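PDB 6F74: alcohol oxidase from Myceliophthora thermophila, which binds FAD and, as a VAO-type flavoprotein, probably catalyses the oxygen-dependent oxidation of an alcohol substrate. Local coordinates for residues A[218-223]-A[418-423]; A[442-447]-A[531-536]; A[517-522]-A[545-550]. All coordinates share one frame; numbering follows the deposited sequence.

Contact 1: A[218-223]-A[418-423]; sequences VAQANN and FYWAES
The indole of Trp420 meets Gln220 at its edge, near the ring plane, while one face of the same ring lies against its chain neighbour Tyr419, whose CD2 sits 3.7 Å above the plane of the Trp420 ring, over its centre. The Tyr419 ring in turn meets Trp420 CD2 at its edge, in plane. The contact across the segments is a single hydrogen bond: Trp420 NE1 donates to Gln220 OE1 at 3.2 Å. The bond is moderately bent, 149° at the hydrogen. The indole nitrogen approaches in the carbonyl plane of the Gln220 amide, although amide and ring are twisted 36° apart. The next ring atom, Trp420 CD1, is 3.9 Å from Gln220 OE1, so the amide addresses only the pyrrole corner. Gln220 spans the gap between backbones by stretching out: CG stands anti to the backbone N (chi1 -175°) and the chain stays extended beyond it. This is a surface contact between the ends of two helices, 212-221 of the FAD-binding region and 415-422, which follows strand 403-412 of the large antiparallel sheet. Helix 212-221 closes in a Schellman motif with Asn223 at its positive-phi C-prime position, and Asn222 ND2 returns to Val218 O at 2.7 Å. On the other helix, Tyr419 OH and Ser423 OG hydrogen-bond to the backbone oxygens of Gly229 and of the FAD-binding residue Gly230 respectively. Trp420 also packs on Pro232; its side chain is about 12 Å from the bound flavin-adenine dinucleotide, too far to touch the cofactor.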
loop_
_atom_site.group_PDB
_atom_site.type_symbol
_atom_site.label_atom_id
_atom_site.label_comp_id
_atom_site.label_asym_id
_atom_site.label_seq_id
_atom_site.Cartn_x
_atom_site.Cartn_y
_atom_site.Cartn_z
ATOM N N VAL A 218 19.513 3.054 -8.715
ATOM C CA VAL A 218 19.776 3.566 -10.071
ATOM C C VAL A 218 19.477 5.058 -10.185
ATOM O O VAL A 218 20.227 5.808 -10.832
ATOM C CB VAL A 218 19.009 2.745 -11.127
ATOM C CG1 VAL A 218 19.168 3.347 -12.520
ATOM C CG2 VAL A 218 19.536 1.307 -11.132
ATOM N N ALA A 219 18.377 5.508 -9.591
ATOM C CA ALA A 219 18.056 6.944 -9.587
ATOM C C ALA A 219 19.168 7.766 -8.903
ATOM O O ALA A 219 19.614 8.829 -9.414
ATOM C CB ALA A 219 16.726 7.182 -8.909
ATOM N N GLN A 220 19.649 7.239 -7.783
ATOM C CA GLN A 220 20.749 7.864 -7.049
ATOM C C GLN A 220 22.038 7.908 -7.846
ATOM O O GLN A 220 22.702 8.936 -7.903
ATOM C CB GLN A 220 20.951 7.167 -5.713
ATOM C CG GLN A 220 21.998 7.820 -4.818
ATOM C CD GLN A 220 21.781 7.541 -3.322
ATOM O OE1 GLN A 220 20.744 7.004 -2.895
ATOM N NE2 GLN A 220 22.765 7.940 -2.505
ATOM N N ALA A 221 22.367 6.812 -8.515
ATOM C CA ALA A 221 23.564 6.774 -9.371
ATOM C C ALA A 221 23.490 7.793 -10.499
ATOM O O ALA A 221 24.504 8.231 -10.982
ATOM C CB ALA A 221 23.749 5.371 -9.943
ATOM N N ASN A 222 22.279 8.165 -10.904
ATOM C CA ASN A 222 22.073 9.101 -11.997
ATOM C C ASN A 222 21.615 10.486 -11.558
ATOM O O ASN A 222 21.162 11.279 -12.397
ATOM C CB ASN A 222 21.102 8.452 -12.986
ATOM C CG ASN A 222 21.732 7.264 -13.690
ATOM O OD1 ASN A 222 22.581 7.440 -14.566
ATOM N ND2 ASN A 222 21.354 6.060 -13.287
ATOM N N ASN A 223 21.765 10.792 -10.260
ATOM C CA ASN A 223 21.410 12.100 -9.714
ATOM C C ASN A 223 19.977 12.546 -10.075
ATOM O O ASN A 223 19.749 13.691 -10.452
ATOM C CB ASN A 223 22.449 13.142 -10.171
ATOM C CG ASN A 223 22.430 14.426 -9.331
ATOM O OD1 ASN A 223 22.072 14.419 -8.158
ATOM N ND2 ASN A 223 22.834 15.541 -9.952
ATOM N N PHE A 418 18.589 13.419 2.223
ATOM C CA PHE A 418 17.336 13.697 2.915
ATOM C C PHE A 418 16.504 12.423 3.045
ATOM O O PHE A 418 15.996 12.117 4.130
ATOM C CB PHE A 418 16.513 14.811 2.213
ATOM C CG PHE A 418 15.023 14.613 2.334
ATOM C CD1 PHE A 418 14.380 14.837 3.543
ATOM C CD2 PHE A 418 14.274 14.123 1.261
ATOM C CE1 PHE A 418 13.007 14.592 3.679
ATOM C CE2 PHE A 418 12.914 13.877 1.388
ATOM C CZ PHE A 418 12.273 14.119 2.593
ATOM N N TYR A 419 16.343 11.711 1.934
ATOM C CA TYR A 419 15.433 10.582 1.879
ATOM C C TYR A 419 15.838 9.559 2.913
ATOM O O TYR A 419 15.012 9.079 3.693
ATOM C CB TYR A 419 15.389 9.920 0.493
ATOM C CG TYR A 419 14.484 8.718 0.478
ATOM C CD1 TYR A 419 13.095 8.865 0.371
ATOM C CD2 TYR A 419 14.987 7.453 0.685
ATOM C CE1 TYR A 419 12.250 7.757 0.406
ATOM C CE2 TYR A 419 14.160 6.343 0.726
ATOM C CZ TYR A 419 12.790 6.500 0.587
ATOM O OH TYR A 419 11.960 5.377 0.667
ATOM N N TRP A 420 17.109 9.203 2.889
ATOM C CA TRP A 420 17.599 8.132 3.751
ATOM C C TRP A 420 17.663 8.531 5.223
ATOM O O TRP A 420 17.556 7.668 6.101
ATOM C CB TRP A 420 18.943 7.621 3.249
ATOM C CG TRP A 420 18.803 6.914 1.884
ATOM C CD1 TRP A 420 19.314 7.317 0.674
ATOM C CD2 TRP A 420 18.084 5.713 1.624
ATOM N NE1 TRP A 420 18.956 6.432 -0.317
ATOM C CE2 TRP A 420 18.224 5.424 0.248
ATOM C CE3 TRP A 420 17.353 4.822 2.438
ATOM C CZ2 TRP A 420 17.648 4.297 -0.340
ATOM C CZ3 TRP A 420 16.786 3.704 1.860
ATOM C CH2 TRP A 420 16.943 3.441 0.481
ATOM N N ALA A 421 17.833 9.820 5.489
ATOM C CA ALA A 421 17.852 10.327 6.847
ATOM C C ALA A 421 16.448 10.398 7.452
ATOM O O ALA A 421 16.273 10.040 8.577
ATOM C CB ALA A 421 18.514 11.693 6.873
ATOM N N GLU A 422 15.473 10.861 6.679
ATOM C CA GLU A 422 14.138 11.172 7.175
ATOM C C GLU A 422 13.073 10.155 6.800
ATOM O O GLU A 422 11.974 10.171 7.358
ATOM C CB GLU A 422 13.737 12.540 6.641
ATOM C CG GLU A 422 14.724 13.650 7.015
ATOM C CD GLU A 422 14.603 14.117 8.451
ATOM O OE1 GLU A 422 13.635 13.716 9.170
ATOM O OE2 GLU A 422 15.474 14.895 8.887
ATOM N N SER A 423 13.384 9.272 5.854
ATOM C CA SER A 423 12.408 8.308 5.315
ATOM C C SER A 423 13.169 6.990 5.050
ATOM O O SER A 423 14.117 6.672 5.782
ATOM C CB SER A 423 11.671 8.924 4.097
ATOM O OG SER A 423 10.798 8.014 3.419
#

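Contact 2: A[442-447]-A[531-536]; sequences PEALTD and KKLAPN
Ala444 pushes its methyl group against the last turn of helix 512-533, where CB lies 3.2 Å from Leu533 O and 4.1 Å from the methyl CB of Ala534. This is the tight part: the two backbones come together at Ala444 and Ala534, with CA atoms 5.5 Å apart, a spacing that small side chains on both sides permit. Leu533 adds a second touch from the side. Its CG is anti to the backbone N (chi1 -180°), which carries the branch end towards the other segment, and CD1 reaches 3.3 Å from Ala444 O. The same leucine's CG stands 4.5 Å from Ala444 CB. No hydrogen bond crosses, so the segments are joined by apolar packing and by methyl groups resting on carbonyl oxygens. Toward solvent the contact thins out at once: exposed Pro535, next after Ala534, hardly touches the other segment. Ala444 lies in a short 3-10 turn, in which Leu445 N bonds to Pro442 O at 3.0 Å. Ala534 is the first residue to leave the helix, and its carbonyl oxygen accepts from Arg438 NE. The packing thus joins the C-terminal end of helix 512-533 to the connection between edge strand 435-440 and helix 448-458: Leu533 also touches Val451 and Ala454 of that helix and Met500 of strand 498-503, whereas Ala534 rests on Ile440.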
loop_
_atom_site.group_PDB
_atom_site.type_symbol
_atom_site.label_atom_id
_atom_site.label_comp_id
_atom_site.label_asym_id
_atom_site.label_seq_id
_atom_site.Cartn_x
_atom_site.Cartn_y
_atom_site.Cartn_z
ATOM N N PRO A 442 -9.942 20.768 1.524
ATOM C CA PRO A 442 -9.796 21.906 2.454
ATOM C C PRO A 442 -11.087 22.403 3.098
ATOM O O PRO A 442 -11.079 22.802 4.268
ATOM C CB PRO A 442 -9.215 23.015 1.581
ATOM C CG PRO A 442 -8.604 22.323 0.420
ATOM C CD PRO A 442 -9.392 21.070 0.191
ATOM N N GLU A 443 -12.167 22.378 2.315
ATOM C CA GLU A 443 -13.484 22.879 2.714
ATOM C C GLU A 443 -14.102 22.066 3.849
ATOM O O GLU A 443 -14.993 22.555 4.528
ATOM C CB GLU A 443 -14.477 22.872 1.524
ATOM C CG GLU A 443 -14.076 23.794 0.352
ATOM C CD GLU A 443 -13.093 23.161 -0.639
ATOM O OE1 GLU A 443 -12.774 21.972 -0.481
ATOM O OE2 GLU A 443 -12.588 23.858 -1.536
ATOM N N ALA A 444 -13.655 20.824 4.030
ATOM C CA ALA A 444 -14.114 19.993 5.144
ATOM C C ALA A 444 -13.525 20.453 6.483
ATOM O O ALA A 444 -13.976 19.967 7.523
ATOM C CB ALA A 444 -13.766 18.536 4.897
ATOM N N LEU A 445 -12.580 21.399 6.471
ATOM C CA LEU A 445 -11.803 21.755 7.656
ATOM C C LEU A 445 -11.959 23.170 8.152
ATOM O O LEU A 445 -11.246 23.589 9.036
ATOM C CB LEU A 445 -10.313 21.545 7.364
ATOM C CG LEU A 445 -9.889 20.142 6.993
ATOM C CD1 LEU A 445 -8.494 20.234 6.382
ATOM C CD2 LEU A 445 -9.905 19.246 8.213
ATOM N N THR A 446 -12.888 23.925 7.592
ATOM C CA THR A 446 -13.017 25.326 7.912
ATOM C C THR A 446 -13.782 25.484 9.233
ATOM O O THR A 446 -13.565 26.471 9.960
ATOM C CB THR A 446 -13.723 26.097 6.788
ATOM O OG1 THR A 446 -15.065 25.635 6.674
ATOM C CG2 THR A 446 -13.015 25.909 5.426
ATOM N N ASP A 447 -14.651 24.529 9.569
ATOM C CA ASP A 447 -15.368 24.569 10.854
ATOM C C ASP A 447 -14.612 23.737 11.888
ATOM O O ASP A 447 -14.643 22.515 11.866
ATOM C CB ASP A 447 -16.807 24.051 10.684
ATOM C CG ASP A 447 -17.645 24.214 11.982
ATOM O OD1 ASP A 447 -17.105 23.973 13.081
ATOM O OD2 ASP A 447 -18.842 24.601 11.902
ATOM N N LYS A 531 -15.895 9.988 7.008
ATOM C CA LYS A 531 -16.818 10.270 5.910
ATOM C C LYS A 531 -17.692 11.441 6.192
ATOM O O LYS A 531 -17.914 12.262 5.298
ATOM C CB LYS A 531 -17.682 9.043 5.554
ATOM C CG LYS A 531 -16.898 8.002 4.788
ATOM C CD LYS A 531 -17.727 6.895 4.158
ATOM C CE LYS A 531 -16.794 5.830 3.586
ATOM N NZ LYS A 531 -17.457 4.676 2.890
ATOM N N LYS A 532 -18.198 11.532 7.427
ATOM C CA LYS A 532 -18.985 12.689 7.845
ATOM C C LYS A 532 -18.186 13.979 7.769
ATOM O O LYS A 532 -18.718 15.013 7.354
ATOM C CB LYS A 532 -19.532 12.502 9.261
ATOM C CG LYS A 532 -20.446 13.648 9.719
ATOM C CD LYS A 532 -21.152 13.304 11.030
ATOM C CE LYS A 532 -21.957 14.469 11.534
ATOM N NZ LYS A 532 -22.213 14.322 12.991
ATOM N N LEU A 533 -16.925 13.936 8.184
ATOM C CA LEU A 533 -16.026 15.074 8.013
ATOM C C LEU A 533 -15.821 15.461 6.554
ATOM O O LEU A 533 -15.960 16.639 6.213
ATOM C CB LEU A 533 -14.669 14.770 8.609
ATOM C CG LEU A 533 -13.607 15.877 8.518
ATOM C CD1 LEU A 533 -14.070 17.137 9.237
ATOM C CD2 LEU A 533 -12.310 15.325 9.101
ATOM N N ALA A 534 -15.467 14.484 5.720
ATOM C CA ALA A 534 -15.256 14.726 4.279
ATOM C C ALA A 534 -16.111 13.809 3.407
ATOM O O ALA A 534 -15.625 12.793 2.926
ATOM C CB ALA A 534 -13.787 14.575 3.930
ATOM N N PRO A 535 -17.397 14.179 3.173
ATOM C CA PRO A 535 -18.310 13.238 2.510
ATOM C C PRO A 535 -18.210 13.175 0.996
ATOM O O PRO A 535 -18.772 12.273 0.395
ATOM C CB PRO A 535 -19.693 13.723 2.954
ATOM C CG PRO A 535 -19.521 15.199 3.110
ATOM C CD PRO A 535 -18.090 15.427 3.539
ATOM N N ASN A 536 -17.489 14.107 0.380
ATOM C CA ASN A 536 -17.455 14.225 -1.080
ATOM C C ASN A 536 -16.187 13.738 -1.719
ATOM O O ASN A 536 -15.998 13.977 -2.894
ATOM C CB ASN A 536 -17.663 15.708 -1.444
ATOM C CG ASN A 536 -18.967 16.247 -0.889
ATOM O OD1 ASN A 536 -20.003 15.534 -0.868
ATOM N ND2 ASN A 536 -18.944 17.500 -0.446
#

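Contact 3: A[517-522]-A[545-550]; sequences YVQHQV and DGSDPE
A water, rather than a direct bond, joins Gln519 to Asp545: it accepts from Gln519 NE2 at 2.8 Å and donates to Asp545 OD1 at 2.6 Å. The two side-chain atoms themselves are 3.4 Å apart, Gln519 NE2 to Asp545 OD1, but the angle is too poor for a hydrogen bond, even though amide and carboxylate planes lie within 16° of each other. Both groups also turn to Thr523, one helical turn beyond Gln519, whose OG1 hydrogen-bonds with Gln519 NE2 and Asp545 OD2. Threonine and water therefore link amide and carboxylate by two routes. Gln519 reaches them by a bend at chi2 (62°), which lays its amide alongside Ser547; Ser547 CB lies 3.6 Å from Gln519 CD, and Ser547 OG is 3.4 Å from Gln519 OE1. Replacing Gln519 by a leucine would probably leave the bridging water and Thr523 without their amide partner and Asp545 OD1 with a less firmly placed water. Asp545 OD1 has a further task, accepting from Ser547 N at 3.1 Å, a donor that stands above the carboxylate plane (44° out of it). Val522 lines the same helix side and packs on Ile434 and Thr436, the latter also touched by Asp545. The segment 545-550 is a compact connection in the berberine-like region, after FAD-binding Tyr540, built from an Asx turn at Asp545 nested in a type I beta turn from Asp545 to Asp548, then a second Asx turn in which Asp548 OD1 accepts from Glu550 N, the N-cap residue of helix 551-556.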
loop_
_atom_site.group_PDB
_atom_site.type_symbol
_atom_site.label_atom_id
_atom_site.label_comp_id
_atom_site.label_asym_id
_atom_site.label_seq_id
_atom_site.Cartn_x
_atom_site.Cartn_y
_atom_site.Cartn_z
ATOM N N TYR A 517 -15.749 -7.315 15.890
ATOM C CA TYR A 517 -15.844 -6.135 16.773
ATOM C C TYR A 517 -14.868 -5.048 16.314
ATOM O O TYR A 517 -15.238 -3.896 16.167
ATOM C CB TYR A 517 -15.604 -6.495 18.270
ATOM C CG TYR A 517 -15.439 -5.245 19.109
ATOM C CD1 TYR A 517 -16.540 -4.497 19.498
ATOM C CD2 TYR A 517 -14.179 -4.772 19.447
ATOM C CE1 TYR A 517 -16.401 -3.321 20.248
ATOM C CE2 TYR A 517 -14.007 -3.592 20.173
ATOM C CZ TYR A 517 -15.118 -2.869 20.579
ATOM O OH TYR A 517 -14.922 -1.664 21.276
ATOM N N VAL A 518 -13.619 -5.409 16.086
ATOM C CA VAL A 518 -12.621 -4.422 15.657
ATOM C C VAL A 518 -12.937 -3.880 14.265
ATOM O O VAL A 518 -12.833 -2.679 14.045
ATOM C CB VAL A 518 -11.192 -4.980 15.721
ATOM C CG1 VAL A 518 -10.188 -3.981 15.144
ATOM C CG2 VAL A 518 -10.821 -5.290 17.162
ATOM N N GLN A 519 -13.304 -4.752 13.335
ATOM C CA GLN A 519 -13.634 -4.318 11.971
ATOM C C GLN A 519 -14.799 -3.329 11.962
ATOM O O GLN A 519 -14.779 -2.349 11.209
ATOM C CB GLN A 519 -13.984 -5.511 11.060
ATOM C CG GLN A 519 -14.169 -5.125 9.602
ATOM C CD GLN A 519 -12.890 -4.543 9.020
ATOM O OE1 GLN A 519 -11.941 -5.280 8.789
ATOM N NE2 GLN A 519 -12.844 -3.220 8.820
ATOM N N HIS A 520 -15.797 -3.590 12.805
ATOM C CA HIS A 520 -16.927 -2.691 12.991
ATOM C C HIS A 520 -16.543 -1.326 13.548
ATOM O O HIS A 520 -17.092 -0.321 13.116
ATOM C CB HIS A 520 -17.963 -3.312 13.936
ATOM C CG HIS A 520 -19.175 -2.448 14.151
ATOM N ND1 HIS A 520 -20.264 -2.474 13.305
ATOM C CD2 HIS A 520 -19.435 -1.491 15.073
ATOM C CE1 HIS A 520 -21.159 -1.597 13.722
ATOM N NE2 HIS A 520 -20.673 -0.979 14.781
ATOM N N GLN A 521 -15.645 -1.287 14.529
ATOM C CA GLN A 521 -15.140 -0.009 15.018
ATOM C C GLN A 521 -14.430 0.757 13.902
ATOM O O GLN A 521 -14.675 1.936 13.731
ATOM C CB GLN A 521 -14.190 -0.194 16.204
ATOM C CG GLN A 521 -14.852 -0.723 17.500
ATOM C CD GLN A 521 -15.980 0.138 18.005
ATOM O OE1 GLN A 521 -15.782 1.303 18.295
ATOM N NE2 GLN A 521 -17.181 -0.427 18.092
ATOM N N VAL A 522 -13.564 0.084 13.138
ATOM C CA VAL A 522 -12.820 0.731 12.077
ATOM C C VAL A 522 -13.730 1.222 10.963
ATOM O O VAL A 522 -13.629 2.389 10.555
ATOM C CB VAL A 522 -11.717 -0.171 11.521
ATOM C CG1 VAL A 522 -10.995 0.479 10.336
ATOM C CG2 VAL A 522 -10.684 -0.446 12.628
ATOM N N ASP A 545 -9.971 0.580 3.617
ATOM C CA ASP A 545 -10.943 -0.293 4.291
ATOM C C ASP A 545 -11.557 -1.242 3.296
ATOM O O ASP A 545 -12.497 -0.891 2.610
ATOM C CB ASP A 545 -12.043 0.566 4.914
ATOM C CG ASP A 545 -13.023 -0.239 5.770
ATOM O OD1 ASP A 545 -12.883 -1.457 5.895
ATOM O OD2 ASP A 545 -13.941 0.375 6.359
ATOM N N GLY A 546 -11.062 -2.465 3.277
ATOM C CA GLY A 546 -11.536 -3.478 2.329
ATOM C C GLY A 546 -12.862 -4.072 2.745
ATOM O O GLY A 546 -13.439 -4.798 1.949
ATOM N N SER A 547 -13.340 -3.800 3.975
ATOM C CA SER A 547 -14.681 -4.236 4.416
ATOM C C SER A 547 -15.766 -3.200 4.306
ATOM O O SER A 547 -16.900 -3.493 4.716
ATOM C CB SER A 547 -14.647 -4.660 5.871
ATOM O OG SER A 547 -13.787 -5.779 5.967
ATOM N N ASP A 548 -15.455 -2.025 3.748
ATOM C CA ASP A 548 -16.431 -0.966 3.621
ATOM C C ASP A 548 -17.451 -1.405 2.587
ATOM O O ASP A 548 -17.083 -1.644 1.430
ATOM C CB ASP A 548 -15.715 0.323 3.213
ATOM C CG ASP A 548 -16.661 1.496 2.953
ATOM O OD1 ASP A 548 -17.834 1.481 3.389
ATOM O OD2 ASP A 548 -16.202 2.478 2.322
ATOM N N PRO A 549 -18.739 -1.544 2.982
ATOM C CA PRO A 549 -19.795 -1.777 1.990
ATOM C C PRO A 549 -19.769 -0.813 0.805
ATOM O O PRO A 549 -20.254 -1.150 -0.279
ATOM C CB PRO A 549 -21.093 -1.522 2.778
ATOM C CG PRO A 549 -20.740 -1.791 4.209
ATOM C CD PRO A 549 -19.282 -1.406 4.342
ATOM N N GLU A 550 -19.284 0.403 1.032
ATOM C CA GLU A 550 -19.203 1.395 -0.036
ATOM C C GLU A 550 -17.814 1.529 -0.621
ATOM O O GLU A 550 -17.495 2.582 -1.184
ATOM C CB GLU A 550 -19.676 2.744 0.500
ATOM C CG GLU A 550 -21.079 2.747 1.090
ATOM C CD GLU A 550 -22.160 2.382 0.106
ATOM O OE1 GLU A 550 -21.957 2.576 -1.130
ATOM O OE2 GLU A 550 -23.220 1.864 0.576
HETATM O O HOH W 1 -10.829 -2.267 7.192
#

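Contact 1 lies apart from the other two: its centre is 35 Å from that of contact 2 and 37 Å from that of contact 3, and contacts 1 and 3 fall on opposite sides of the chain's centre. It closes along the sequence before either of the others opens, and connects the FAD-binding region to helix 415-422. Contacts 2 and 3 are neighbours, with centres 20 Å apart, and share helix 512-533: contact 3 uses its N-terminal half and contact 2 its C-terminal end. Their segments alternate along the chain, and a salt bridge from Lys531 NZ to Asp548 OD2 (2.6 Å) joins them directly. Helix 512-533 is thereby tied both to the seven-stranded sheet's edge and to the berberine-like region.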